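Local atomic coordinates of D-alanyl-d-alanine carboxypeptidase DACD (Escherichia coli, PDB entry 5FSR), a protein that removes the C-terminal D-alanine from cell-wall peptidoglycan precursors as a serine DD-carboxypeptidase of the penicillin-binding proteins. Residues K67-Y72 with N155-L160; L108-E113 with N211-Q216; R253-V258 with W278-F283. One frame throughout, in Å; residues are numbered along the deposited sequence.

Interaction 1. Residues K67-Y72 with N155-L160; sequences KLMTGY and NYAEKL
The bond from G71 N to K67 O, 3.0 Å long, belongs to the helical turn from which M69 and Y72 reach over to Y156, A157 and L160. The side chains that meet across the segments do so through carbon atoms, a worked example of how widely spaced helices meet through long side chains: the axes stay 11.0 Å apart and cross at 93°. M69 leaves its backbone with CG anti to the N (chi1 -177°), then bends at both later torsions, which lays the terminal CE against the second helix's main chain. That methyl lies 3.4 Å from A157 N and 3.9 Å from Y156 CB. Beside it, Y72 forms an offset edge-to-face pair, presenting its edge to the face of Y156, with centroids 5.8 Å apart and planes at 89°. The leading atom, Y72 CE2, also meets L160 CD1 at 4.0 Å, so one ring atom meets an aromatic and an aliphatic partner. L160 is the residue just past helix 146-159, and it closes the contact at that end. Helix 182-193 touches both segments: L188 meets M69 and L160, and I192 meets Y72, so three helices come together here, one of them carrying K67, the probable proton acceptor.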
loop_
_atom_site.group_PDB
_atom_site.type_symbol
_atom_site.label_atom_id
_atom_site.label_comp_id
_atom_site.label_asym_id
_atom_site.label_seq_id
_atom_site.Cartn_x
_atom_site.Cartn_y
_atom_site.Cartn_z
ATOM N N LYS A 67 -6.409 -8.046 3.173
ATOM C CA LYS A 67 -7.098 -7.780 1.891
ATOM C C LYS A 67 -6.377 -6.918 0.909
ATOM O O LYS A 67 -6.776 -6.932 -0.266
ATOM C CB LYS A 67 -8.497 -7.179 2.077
ATOM C CG LYS A 67 -9.506 -8.211 2.519
ATOM C CD LYS A 67 -10.791 -7.560 3.027
ATOM C CE LYS A 67 -11.555 -8.479 3.940
ATOM N NZ LYS A 67 -11.795 -8.044 5.343
ATOM N N LEU A 68 -5.349 -6.177 1.347
ATOM C CA LEU A 68 -4.483 -5.491 0.382
ATOM C C LEU A 68 -3.790 -6.491 -0.481
ATOM O O LEU A 68 -3.744 -6.313 -1.693
ATOM C CB LEU A 68 -3.432 -4.574 1.051
ATOM C CG LEU A 68 -4.009 -3.468 1.903
ATOM C CD1 LEU A 68 -2.859 -2.789 2.641
ATOM C CD2 LEU A 68 -4.794 -2.485 1.058
ATOM N N MET A 69 -3.236 -7.532 0.148
ATOM C CA MET A 69 -2.596 -8.636 -0.606
ATOM C C MET A 69 -3.566 -9.360 -1.515
ATOM O O MET A 69 -3.230 -9.711 -2.650
ATOM C CB MET A 69 -1.930 -9.634 0.323
ATOM C CG MET A 69 -1.197 -10.764 -0.392
ATOM S SD MET A 69 -0.187 -10.116 -1.729
ATOM C CE MET A 69 1.443 -10.109 -0.951
ATOM N N THR A 70 -4.798 -9.535 -1.039
ATOM C CA THR A 70 -5.827 -10.262 -1.786
ATOM C C THR A 70 -6.079 -9.479 -3.071
ATOM O O THR A 70 -6.046 -10.059 -4.166
ATOM C CB THR A 70 -7.084 -10.472 -0.908
ATOM O OG1 THR A 70 -6.721 -11.241 0.260
ATOM C CG2 THR A 70 -8.253 -11.111 -1.682
ATOM N N GLY A 71 -6.293 -8.170 -2.952
ATOM C CA GLY A 71 -6.432 -7.321 -4.159
ATOM C C GLY A 71 -5.211 -7.355 -5.084
ATOM O O GLY A 71 -5.330 -7.183 -6.313
ATOM N N TYR A 72 -4.035 -7.530 -4.487
ATOM C CA TYR A 72 -2.790 -7.510 -5.229
ATOM C C TYR A 72 -2.716 -8.735 -6.090
ATOM O O TYR A 72 -2.394 -8.609 -7.262
ATOM C CB TYR A 72 -1.537 -7.369 -4.325
ATOM C CG TYR A 72 -0.289 -7.110 -5.156
ATOM C CD1 TYR A 72 -0.104 -5.893 -5.804
ATOM C CD2 TYR A 72 0.680 -8.079 -5.324
ATOM C CE1 TYR A 72 1.011 -5.654 -6.593
ATOM C CE2 TYR A 72 1.811 -7.845 -6.111
ATOM C CZ TYR A 72 1.972 -6.616 -6.738
ATOM O OH TYR A 72 3.071 -6.389 -7.531
ATOM N N ASN A 155 3.451 -16.532 -2.104
ATOM C CA ASN A 155 4.410 -16.341 -3.202
ATOM C C ASN A 155 4.666 -14.848 -3.540
ATOM O O ASN A 155 5.780 -14.485 -3.904
ATOM C CB ASN A 155 3.974 -17.081 -4.469
ATOM C CG ASN A 155 3.928 -18.590 -4.285
ATOM O OD1 ASN A 155 4.620 -19.146 -3.445
ATOM N ND2 ASN A 155 3.089 -19.252 -5.072
ATOM N N TYR A 156 3.659 -13.995 -3.388
ATOM C CA TYR A 156 3.804 -12.580 -3.740
ATOM C C TYR A 156 4.342 -11.793 -2.550
ATOM O O TYR A 156 4.977 -10.781 -2.746
ATOM C CB TYR A 156 2.495 -11.962 -4.258
ATOM C CG TYR A 156 2.169 -12.249 -5.726
ATOM C CD1 TYR A 156 2.945 -11.707 -6.770
ATOM C CD2 TYR A 156 1.076 -13.065 -6.067
ATOM C CE1 TYR A 156 2.645 -11.964 -8.103
ATOM C CE2 TYR A 156 0.760 -13.346 -7.402
ATOM C CZ TYR A 156 1.527 -12.791 -8.422
ATOM O OH TYR A 156 1.179 -13.084 -9.733
ATOM N N ALA A 157 4.120 -12.251 -1.330
ATOM C CA ALA A 157 4.869 -11.697 -0.204
ATOM C C ALA A 157 6.359 -12.047 -0.336
ATOM O O ALA A 157 7.192 -11.217 -0.074
ATOM C CB ALA A 157 4.319 -12.206 1.112
ATOM N N GLU A 158 6.678 -13.263 -0.764
ATOM C CA GLU A 158 8.080 -13.690 -0.901
ATOM C C GLU A 158 8.798 -12.983 -2.064
ATOM O O GLU A 158 9.923 -12.545 -1.879
ATOM C CB GLU A 158 8.219 -15.234 -0.964
ATOM C CG GLU A 158 9.639 -15.754 -1.207
ATOM C CD GLU A 158 9.880 -17.179 -0.689
ATOM O OE1 GLU A 158 8.891 -17.972 -0.568
ATOM O OE2 GLU A 158 11.067 -17.525 -0.403
ATOM N N LYS A 159 8.147 -12.832 -3.222
ATOM C CA LYS A 159 8.716 -12.044 -4.348
ATOM C C LYS A 159 9.013 -10.582 -3.980
ATOM O O LYS A 159 10.015 -10.030 -4.394
ATOM C CB LYS A 159 7.780 -12.031 -5.555
ATOM C CG LYS A 159 7.719 -13.330 -6.336
ATOM C CD LYS A 159 6.641 -13.227 -7.426
ATOM C CE LYS A 159 6.225 -14.579 -7.978
ATOM N NZ LYS A 159 5.592 -14.460 -9.321
ATOM N N LEU A 160 8.104 -9.980 -3.212
ATOM C CA LEU A 160 8.176 -8.595 -2.813
ATOM C C LEU A 160 9.079 -8.388 -1.586
ATOM O O LEU A 160 9.249 -7.243 -1.146
ATOM C CB LEU A 160 6.759 -8.078 -2.495
ATOM C CG LEU A 160 5.708 -7.973 -3.622
ATOM C CD1 LEU A 160 4.441 -7.295 -3.114
ATOM C CD2 LEU A 160 6.251 -7.254 -4.852
#

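Interaction 2. Residues L108-E113 with N211-Q216; sequences LMFLKE and NGITQQ
A beta hairpin with a two-residue loop, strands 207-210 and 213-216 joined through N211 and G212, leans over the loop 108-113 in this contact. The positive phi values of N211 and G212 approximate a type I' turn, a common way to close so tight an antiparallel pair. Next to the turn, I213 carries CG1 anti to its carbonyl carbon (chi1 -71°), which sends CD1 to F110 CD2 at 3.8 Å; the two side chains cross at about a right angle. F110 itself is folded back on its own loop, and L108 CB lies 3.8 Å above the centre of its ring. Farther along the strand, the extended Q215 brings its amide group beside the same ring, the planes 39° apart, with Q215 CD 3.5 Å from L108 O. At the turn end, water 1 bridges the segments: it donates to N211 OD1 at 2.6 Å and, weakly, to F110 O at 3.4 Å. F110 and N211 also touch a crystal neighbour, so the outer margin may owe something to the lattice. From helix 132-143, D133 accepts bonds from M109 N and L111 N, while the side chains of M109 and L111 pack on W210 of strand 207-210; the loop is thus held between that helix and the hairpin.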
loop_
_atom_site.group_PDB
_atom_site.type_symbol
_atom_site.label_atom_id
_atom_site.label_comp_id
_atom_site.label_asym_id
_atom_site.label_seq_id
_atom_site.Cartn_x
_atom_site.Cartn_y
_atom_site.Cartn_z
ATOM N N LEU A 108 -19.466 -7.361 4.016
ATOM C CA LEU A 108 -19.907 -8.172 2.881
ATOM C C LEU A 108 -20.308 -7.321 1.668
ATOM O O LEU A 108 -20.711 -6.156 1.803
ATOM C CB LEU A 108 -21.072 -9.056 3.324
ATOM C CG LEU A 108 -20.821 -10.142 4.392
ATOM C CD1 LEU A 108 -22.145 -10.698 4.874
ATOM C CD2 LEU A 108 -19.945 -11.276 3.881
ATOM N N MET A 109 -20.149 -7.895 0.479
ATOM C CA MET A 109 -20.761 -7.375 -0.738
ATOM C C MET A 109 -22.218 -7.841 -0.858
ATOM O O MET A 109 -23.002 -7.264 -1.631
ATOM C CB MET A 109 -19.964 -7.899 -1.932
ATOM C CG MET A 109 -20.247 -7.256 -3.268
ATOM S SD MET A 109 -19.114 -7.938 -4.478
ATOM C CE MET A 109 -19.724 -7.044 -5.881
ATOM N N PHE A 110 -22.547 -8.916 -0.130
ATOM C CA PHE A 110 -23.885 -9.538 -0.108
ATOM C C PHE A 110 -24.180 -10.170 -1.466
ATOM O O PHE A 110 -25.176 -9.862 -2.130
ATOM C CB PHE A 110 -24.998 -8.576 0.345
ATOM C CG PHE A 110 -24.825 -8.061 1.743
ATOM C CD1 PHE A 110 -24.980 -8.906 2.825
ATOM C CD2 PHE A 110 -24.537 -6.724 1.990
ATOM C CE1 PHE A 110 -24.832 -8.439 4.133
ATOM C CE2 PHE A 110 -24.369 -6.247 3.305
ATOM C CZ PHE A 110 -24.515 -7.108 4.376
ATOM N N LEU A 111 -23.278 -11.069 -1.846
ATOM C CA LEU A 111 -23.428 -11.906 -3.026
ATOM C C LEU A 111 -24.292 -13.115 -2.673
ATOM O O LEU A 111 -24.266 -13.589 -1.553
ATOM C CB LEU A 111 -22.044 -12.406 -3.467
ATOM C CG LEU A 111 -20.986 -11.414 -3.884
ATOM C CD1 LEU A 111 -19.665 -12.134 -4.106
ATOM C CD2 LEU A 111 -21.394 -10.635 -5.128
ATOM N N LYS A 112 -25.019 -13.630 -3.649
ATOM C CA LYS A 112 -25.820 -14.845 -3.476
ATOM C C LYS A 112 -25.314 -15.915 -4.435
ATOM O O LYS A 112 -24.874 -15.606 -5.525
ATOM C CB LYS A 112 -27.289 -14.554 -3.700
ATOM C CG LYS A 112 -28.198 -15.757 -3.511
ATOM N N GLU A 113 -25.328 -17.174 -3.996
ATOM C CA GLU A 113 -25.049 -18.303 -4.892
ATOM C C GLU A 113 -25.851 -18.211 -6.196
ATOM O O GLU A 113 -27.051 -17.942 -6.184
ATOM C CB GLU A 113 -25.330 -19.636 -4.204
ATOM C CG GLU A 113 -25.183 -20.857 -5.113
ATOM C CD GLU A 113 -25.455 -22.163 -4.396
ATOM O OE1 GLU A 113 -26.052 -22.124 -3.317
ATOM O OE2 GLU A 113 -25.058 -23.220 -4.914
ATOM N N ASN A 211 -26.613 -5.401 -5.583
ATOM C CA ASN A 211 -27.882 -6.083 -5.334
ATOM C C ASN A 211 -28.771 -5.279 -4.363
ATOM O O ASN A 211 -29.177 -5.746 -3.293
ATOM C CB ASN A 211 -27.543 -7.539 -4.918
ATOM C CG ASN A 211 -28.680 -8.259 -4.224
ATOM O OD1 ASN A 211 -28.556 -8.665 -3.048
ATOM N ND2 ASN A 211 -29.803 -8.426 -4.937
ATOM N N GLY A 212 -29.004 -4.017 -4.738
ATOM C CA GLY A 212 -29.897 -3.110 -3.984
ATOM C C GLY A 212 -29.345 -2.491 -2.699
ATOM O O GLY A 212 -30.023 -1.675 -2.091
ATOM N N ILE A 213 -28.147 -2.884 -2.267
ATOM C CA ILE A 213 -27.547 -2.362 -1.027
ATOM C C ILE A 213 -26.363 -1.452 -1.355
ATOM O O ILE A 213 -25.455 -1.873 -2.061
ATOM C CB ILE A 213 -27.070 -3.506 -0.109
ATOM C CG1 ILE A 213 -28.278 -4.223 0.477
ATOM C CG2 ILE A 213 -26.173 -2.988 1.020
ATOM C CD1 ILE A 213 -27.988 -5.621 0.951
ATOM N N THR A 214 -26.393 -0.235 -0.821
ATOM C CA THR A 214 -25.311 0.737 -0.940
ATOM C C THR A 214 -24.529 0.788 0.368
ATOM O O THR A 214 -25.124 0.853 1.437
ATOM C CB THR A 214 -25.860 2.166 -1.209
ATOM O OG1 THR A 214 -26.499 2.216 -2.492
ATOM C CG2 THR A 214 -24.759 3.234 -1.145
ATOM N N GLN A 215 -23.193 0.785 0.252
ATOM C CA GLN A 215 -22.281 0.840 1.391
ATOM C C GLN A 215 -21.132 1.847 1.156
ATOM O O GLN A 215 -20.760 2.132 0.028
ATOM C CB GLN A 215 -21.694 -0.542 1.647
ATOM C CG GLN A 215 -22.735 -1.632 1.694
ATOM C CD GLN A 215 -22.167 -3.023 1.843
ATOM O OE1 GLN A 215 -22.328 -3.836 0.941
ATOM N NE2 GLN A 215 -21.494 -3.310 2.949
ATOM N N GLN A 216 -20.598 2.390 2.244
ATOM C CA GLN A 216 -19.544 3.429 2.178
ATOM C C GLN A 216 -18.152 2.856 2.328
ATOM O O GLN A 216 -17.917 2.009 3.195
ATOM C CB GLN A 216 -19.721 4.469 3.286
ATOM C CG GLN A 216 -20.870 5.442 3.103
ATOM C CD GLN A 216 -20.741 6.335 1.863
ATOM O OE1 GLN A 216 -19.642 6.578 1.344
ATOM N NE2 GLN A 216 -21.896 6.823 1.374
HETATM O O HOH W 1 -28.347 -10.618 -1.350
#

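Interaction 3. Residues R253-V258 with W278-F283; sequences RRLIAV and WGQQNF
Strand 253-258 and the last turn of the helix run in nearly opposite directions, 149° between their N-to-C axes and 9.6 Å apart at closest approach. They join the five-stranded antiparallel sheet of the serine DD-peptidase domain to helix 265-282, which covers one of its faces; the strand and the helix follow one another in the chain. The contact illustrates how an arginine can serve the C-terminal end of a helix, where carbonyl groups lack further amides of the helix to receive. R253 runs out extended and then turns at CG-CD (chi3 65°), bringing its guanidinium to two successive carbonyls. NH2 gives Q280 O a bond of 2.9 Å that is nearly straight, 167° at the hydrogen; it arrives on a lone pair, and the oxygen lies in the guanidinium plane. NH1 reaches G279 O at 3.2 Å from above the carbonyl plane, a less well directed bond, and that oxygen also accepts weakly from F283 N. NH2 also forms a salt bridge with D250 OD2, which probably offsets the charge and helps fix the rotation of the group. Two residues along the strand, on the same face, L255 packs on the bare backbone of G279, with CD1 3.7 Å from G279 C, too close to leave room for a side chain there, and 4.1 Å from Q280 CG. The opposite face of the strand, carrying R254, I256 and V258, is covered by helix 182-193, which leaves the sheet layered between helices. Where the chain abandons the helix at F283, that ring turns back along the last turn, and F283 CE1 sits 3.4 Å above the indole plane of W278, offset toward its rim.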
loop_
_atom_site.group_PDB
_atom_site.type_symbol
_atom_site.label_atom_id
_atom_site.label_comp_id
_atom_site.label_asym_id
_atom_site.label_seq_id
_atom_site.Cartn_x
_atom_site.Cartn_y
_atom_site.Cartn_z
ATOM N N ARG A 253 4.240 13.949 -6.500
ATOM C CA ARG A 253 4.877 13.216 -5.399
ATOM C C ARG A 253 3.807 12.576 -4.491
ATOM O O ARG A 253 2.768 13.177 -4.197
ATOM C CB ARG A 253 5.800 14.115 -4.539
ATOM C CG ARG A 253 6.045 13.499 -3.154
ATOM C CD ARG A 253 6.808 14.312 -2.183
ATOM N NE ARG A 253 6.111 15.529 -1.807
ATOM C CZ ARG A 253 6.242 16.159 -0.644
ATOM N NH1 ARG A 253 7.020 15.671 0.314
ATOM N NH2 ARG A 253 5.541 17.273 -0.437
ATOM N N ARG A 254 4.145 11.406 -3.976
ATOM C CA ARG A 254 3.238 10.597 -3.224
ATOM C C ARG A 254 3.938 10.018 -2.020
ATOM O O ARG A 254 5.051 9.521 -2.141
ATOM C CB ARG A 254 2.663 9.460 -4.112
ATOM C CG ARG A 254 1.802 8.451 -3.350
ATOM C CD ARG A 254 1.402 7.257 -4.225
ATOM N NE ARG A 254 0.403 7.555 -5.264
ATOM C CZ ARG A 254 -0.903 7.754 -5.052
ATOM N NH1 ARG A 254 -1.412 7.770 -3.836
ATOM N NH2 ARG A 254 -1.706 7.968 -6.078
ATOM N N LEU A 255 3.225 10.034 -0.885
ATOM C CA LEU A 255 3.672 9.460 0.380
ATOM C C LEU A 255 2.740 8.361 0.820
ATOM O O LEU A 255 1.584 8.326 0.452
ATOM C CB LEU A 255 3.719 10.553 1.458
ATOM C CG LEU A 255 4.597 11.793 1.125
ATOM C CD1 LEU A 255 4.512 12.836 2.225
ATOM C CD2 LEU A 255 6.040 11.371 0.879
ATOM N N ILE A 256 3.262 7.454 1.619
ATOM C CA ILE A 256 2.536 6.341 2.107
ATOM C C ILE A 256 2.769 6.319 3.620
ATOM O O ILE A 256 3.886 6.109 4.040
ATOM C CB ILE A 256 3.023 5.049 1.409
ATOM C CG1 ILE A 256 2.745 5.101 -0.096
ATOM C CG2 ILE A 256 2.333 3.824 1.975
ATOM C CD1 ILE A 256 3.338 3.943 -0.862
ATOM N N ALA A 257 1.713 6.562 4.413
ATOM C CA ALA A 257 1.760 6.437 5.861
ATOM C C ALA A 257 1.073 5.157 6.362
ATOM O O ALA A 257 -0.115 4.961 6.127
ATOM C CB ALA A 257 1.101 7.637 6.480
ATOM N N VAL A 258 1.832 4.277 7.021
ATOM C CA VAL A 258 1.287 3.125 7.726
ATOM C C VAL A 258 1.316 3.449 9.200
ATOM O O VAL A 258 2.370 3.877 9.720
ATOM C CB VAL A 258 2.098 1.844 7.477
ATOM C CG1 VAL A 258 1.588 0.693 8.329
ATOM C CG2 VAL A 258 2.027 1.433 6.019
ATOM N N TRP A 278 3.691 16.160 7.981
ATOM C CA TRP A 278 5.114 16.419 8.274
ATOM C C TRP A 278 5.943 15.992 7.070
ATOM O O TRP A 278 6.922 16.631 6.742
ATOM C CB TRP A 278 5.547 15.679 9.536
ATOM C CG TRP A 278 7.006 15.772 9.887
ATOM C CD1 TRP A 278 7.627 16.773 10.609
ATOM C CD2 TRP A 278 8.031 14.803 9.586
ATOM N NE1 TRP A 278 8.961 16.489 10.738
ATOM C CE2 TRP A 278 9.240 15.295 10.128
ATOM C CE3 TRP A 278 8.045 13.588 8.901
ATOM C CZ2 TRP A 278 10.447 14.595 10.020
ATOM C CZ3 TRP A 278 9.251 12.899 8.778
ATOM C CH2 TRP A 278 10.423 13.390 9.343
ATOM N N GLY A 279 5.519 14.926 6.398
ATOM C CA GLY A 279 6.141 14.543 5.158
ATOM C C GLY A 279 6.023 15.623 4.112
ATOM O O GLY A 279 7.019 15.981 3.474
ATOM N N GLN A 280 4.815 16.164 3.962
ATOM C CA GLN A 280 4.465 17.050 2.831
ATOM C C GLN A 280 5.114 18.419 2.906
ATOM O O GLN A 280 5.497 18.961 1.878
ATOM C CB GLN A 280 2.924 17.208 2.648
ATOM C CG GLN A 280 2.369 16.225 1.632
ATOM C CD GLN A 280 0.840 16.147 1.580
ATOM O OE1 GLN A 280 0.134 17.148 1.748
ATOM N NE2 GLN A 280 0.319 14.928 1.311
ATOM N N GLN A 281 5.210 18.960 4.120
ATOM C CA GLN A 281 5.704 20.310 4.356
ATOM C C GLN A 281 7.233 20.439 4.414
ATOM O O GLN A 281 7.771 21.466 4.019
ATOM C CB GLN A 281 5.123 20.827 5.656
ATOM C CG GLN A 281 3.613 20.931 5.646
ATOM C CD GLN A 281 3.084 21.279 7.014
ATOM O OE1 GLN A 281 3.036 20.422 7.891
ATOM N NE2 GLN A 281 2.706 22.530 7.211
ATOM N N ASN A 282 7.897 19.385 4.896
ATOM C CA ASN A 282 9.322 19.407 5.236
ATOM C C ASN A 282 10.310 18.715 4.271
ATOM O O ASN A 282 11.520 18.912 4.391
ATOM C CB ASN A 282 9.488 18.849 6.660
ATOM C CG ASN A 282 8.810 19.726 7.700
ATOM O OD1 ASN A 282 9.048 20.941 7.731
ATOM N ND2 ASN A 282 7.951 19.134 8.537
ATOM N N PHE A 283 9.779 17.918 3.347
ATOM C CA PHE A 283 10.542 17.170 2.370
ATOM C C PHE A 283 9.975 17.362 0.951
ATOM O O PHE A 283 8.810 17.753 0.758
ATOM C CB PHE A 283 10.521 15.662 2.696
ATOM C CG PHE A 283 11.063 15.308 4.059
ATOM C CD1 PHE A 283 10.304 15.503 5.191
ATOM C CD2 PHE A 283 12.337 14.750 4.200
ATOM C CE1 PHE A 283 10.801 15.165 6.443
ATOM C CE2 PHE A 283 12.839 14.404 5.449
ATOM C CZ PHE A 283 12.067 14.611 6.577
#

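Overall arrangement
The three contacts lie at different distances from the catalytic centre of one peptidase domain. Interaction 1 involves the helix that carries K67, the probable proton acceptor, and the side chain of M69 is about 10 Å from that of K233, a probable substrate-binding residue. Interaction 2 is also near the site, with the Q215 side chain about 8 Å from that of S130 and the L108 side chain about 9 Å from that of K67. Interaction 3 is remote from these residues, its centre about 35 Å from that of interaction 2, across the chain's centre. Helix 182-193 links interactions 1 and 3, touching both, although their nearest atoms are about 7 Å apart.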